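Long-range contact in genome packaging NTPase B204 (Sulfolobus turreted icosahedral virus 2, PDB 4KFR), which probably hydrolyses nucleoside triphosphates to power the packaging of viral DNA into the capsid: residues 11-16 with 136-141. Residues are numbered along the deposited sequence; the frame is centred on the assembly and turned at random.
With SO4 (sulfate ion), chain D.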
loop_
_atom_site.group_PDB
_atom_site.type_symbol
_atom_site.label_atom_id
_atom_site.label_comp_id
_atom_site.label_asym_id
_atom_site.label_seq_id
_atom_site.Cartn_x
_atom_site.Cartn_y
_atom_site.Cartn_z
ATOM N N GLY A 11 -8.956 -4.876 -3.668
ATOM C CA GLY A 11 -9.641 -6.124 -3.953
ATOM C C GLY A 11 -10.181 -6.796 -2.707
ATOM O O GLY A 11 -9.576 -6.721 -1.638
ATOM N N ARG A 12 -11.331 -7.449 -2.844
ATOM C CA ARG A 12 -11.944 -8.160 -1.717
ATOM C C ARG A 12 -11.022 -9.246 -1.174
ATOM O O ARG A 12 -10.085 -9.661 -1.854
ATOM C CB ARG A 12 -13.255 -8.803 -2.159
ATOM C CG ARG A 12 -13.079 -9.881 -3.217
ATOM C CD ARG A 12 -14.440 -10.346 -3.757
ATOM N NE ARG A 12 -14.309 -11.469 -4.688
ATOM C CZ ARG A 12 -15.307 -11.956 -5.426
ATOM N NH1 ARG A 12 -16.523 -11.415 -5.353
ATOM N NH2 ARG A 12 -15.092 -12.983 -6.246
ATOM N N LYS A 13 -11.298 -9.710 0.043
ATOM C CA LYS A 13 -10.498 -10.775 0.652
ATOM C C LYS A 13 -10.306 -11.952 -0.295
ATOM O O LYS A 13 -11.216 -12.308 -1.044
ATOM C CB LYS A 13 -11.120 -11.269 1.962
ATOM C CG LYS A 13 -10.879 -10.373 3.156
ATOM C CD LYS A 13 -11.394 -11.031 4.428
ATOM C CE LYS A 13 -11.173 -10.161 5.655
ATOM N NZ LYS A 13 -12.185 -9.065 5.751
ATOM N N LYS A 14 -9.099 -12.517 -0.261
ATOM C CA LYS A 14 -8.686 -13.628 -1.133
ATOM C C LYS A 14 -8.517 -13.273 -2.612
ATOM O O LYS A 14 -8.410 -14.163 -3.456
ATOM C CB LYS A 14 -9.587 -14.856 -0.935
ATOM C CG LYS A 14 -9.623 -15.310 0.524
ATOM C CD LYS A 14 -10.799 -16.218 0.829
ATOM C CE LYS A 14 -10.516 -17.657 0.442
ATOM N NZ LYS A 14 -11.422 -18.599 1.185
ATOM N N SER A 15 -8.450 -11.978 -2.921
ATOM C CA SER A 15 -8.148 -11.538 -4.283
ATOM C C SER A 15 -6.700 -11.873 -4.661
ATOM O O SER A 15 -6.388 -12.029 -5.829
ATOM C CB SER A 15 -8.353 -10.028 -4.433
ATOM O OG SER A 15 -9.720 -9.657 -4.392
ATOM N N GLY A 16 -5.823 -11.960 -3.669
ATOM C CA GLY A 16 -4.405 -12.183 -3.911
ATOM C C GLY A 16 -3.483 -10.996 -3.629
ATOM O O GLY A 16 -2.344 -10.956 -4.118
ATOM N N SER A 136 -2.783 -1.278 0.866
ATOM C CA SER A 136 -3.662 -2.363 0.444
ATOM C C SER A 136 -5.037 -2.143 1.057
ATOM O O SER A 136 -5.129 -1.746 2.211
ATOM C CB SER A 136 -3.085 -3.718 0.888
ATOM O OG SER A 136 -3.757 -4.795 0.256
ATOM N N THR A 137 -6.099 -2.385 0.294
ATOM C CA THR A 137 -7.453 -2.257 0.841
ATOM C C THR A 137 -8.459 -3.180 0.150
ATOM O O THR A 137 -8.209 -3.669 -0.951
ATOM C CB THR A 137 -7.955 -0.780 0.817
ATOM O OG1 THR A 137 -9.010 -0.614 1.777
ATOM C CG2 THR A 137 -8.444 -0.386 -0.573
ATOM N N GLN A 138 -9.599 -3.421 0.797
ATOM C CA GLN A 138 -10.581 -4.378 0.278
ATOM C C GLN A 138 -11.549 -3.765 -0.717
ATOM O O GLN A 138 -11.842 -4.354 -1.751
ATOM C CB GLN A 138 -11.375 -5.022 1.422
ATOM C CG GLN A 138 -10.555 -5.964 2.270
ATOM C CD GLN A 138 -11.279 -6.366 3.545
ATOM O OE1 GLN A 138 -12.409 -6.863 3.505
ATOM N NE2 GLN A 138 -10.639 -6.128 4.685
ATOM N N ARG A 139 -12.050 -2.581 -0.385
ATOM C CA ARG A 139 -13.053 -1.907 -1.196
ATOM C C ARG A 139 -12.519 -0.547 -1.616
ATOM O O ARG A 139 -11.998 0.200 -0.786
ATOM C CB ARG A 139 -14.338 -1.730 -0.390
ATOM C CG ARG A 139 -15.056 -3.049 -0.096
ATOM C CD ARG A 139 -15.967 -2.924 1.117
ATOM N NE ARG A 139 -15.204 -2.659 2.338
ATOM C CZ ARG A 139 -14.805 -3.597 3.193
ATOM N NH1 ARG A 139 -15.105 -4.871 2.973
ATOM N NH2 ARG A 139 -14.110 -3.259 4.274
ATOM N N VAL A 140 -12.654 -0.222 -2.895
ATOM C CA VAL A 140 -12.089 1.024 -3.402
ATOM C C VAL A 140 -12.592 2.265 -2.655
ATOM O O VAL A 140 -11.849 3.224 -2.479
ATOM C CB VAL A 140 -12.319 1.181 -4.927
ATOM C CG1 VAL A 140 -13.788 1.411 -5.230
ATOM C CG2 VAL A 140 -11.477 2.326 -5.480
ATOM N N TYR A 141 -13.842 2.235 -2.203
ATOM C CA TYR A 141 -14.478 3.422 -1.649
ATOM C C TYR A 141 -14.201 3.607 -0.169
ATOM O O TYR A 141 -14.832 4.441 0.482
ATOM C CB TYR A 141 -15.999 3.430 -1.914
ATOM C CG TYR A 141 -16.772 2.216 -1.443
ATOM C CD1 TYR A 141 -16.863 1.899 -0.092
ATOM C CD2 TYR A 141 -17.448 1.408 -2.350
ATOM C CE1 TYR A 141 -17.580 0.794 0.341
ATOM C CE2 TYR A 141 -18.166 0.297 -1.927
ATOM C CZ TYR A 141 -18.232 0.002 -0.581
ATOM O OH TYR A 141 -18.943 -1.095 -0.153
HETATM S S SO4 D . -5.930 -11.015 -0.179
HETATM O O1 SO4 D . -7.013 -11.100 0.794
HETATM O O2 SO4 D . -6.306 -10.088 -1.245
HETATM O O3 SO4 D . -5.725 -12.346 -0.742
HETATM O O4 SO4 D . -4.700 -10.558 0.458
HETATM O O HOH W 1 -13.096 -8.194 1.595
#
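G11 O is approached by two groups: the CA-H of Q138 points at it from across the contact (CA to O 3.2 Å), and K17 NZ hydrogen-bonds to the same oxygen. Beside it, G11 N donates to T137 O across 3.1 Å; this backbone bond ties the start of loop 11-16 to the end of a strand. The side-chain bond is less well aligned. K13 NZ reaches Q138 OE1 at 3.2 Å, but the C=O...N angle of 101° and a donor 39° out of the amide plane place the ammonium above the carbonyl, off its lone pairs. A bend at the end of the lysine chain (chi4 78°) turns NZ there, and K13 CG also approaches OE1. Q138 NE2 has a weak bond to E104.

Within 11-16, a type II turn is closed at R12 O, which accepts from both S15 N (3.0 Å) and S15 OG (2.6 Å). The loop and the first turn of helix 17-31 present amides to a sulfate: K14 N meets its O1 at 2.7 Å and G16 N its O3 at 3.0 Å, with K17 N and S18 N completing the set. This fits a Walker A P-loop, the sulfate probably marking a nucleotide phosphate position.

The loop links strand 6-10 to helix 17-31, and strand 131-137 lies in the sheet between strands 6-10 and 98-102, parallel to both.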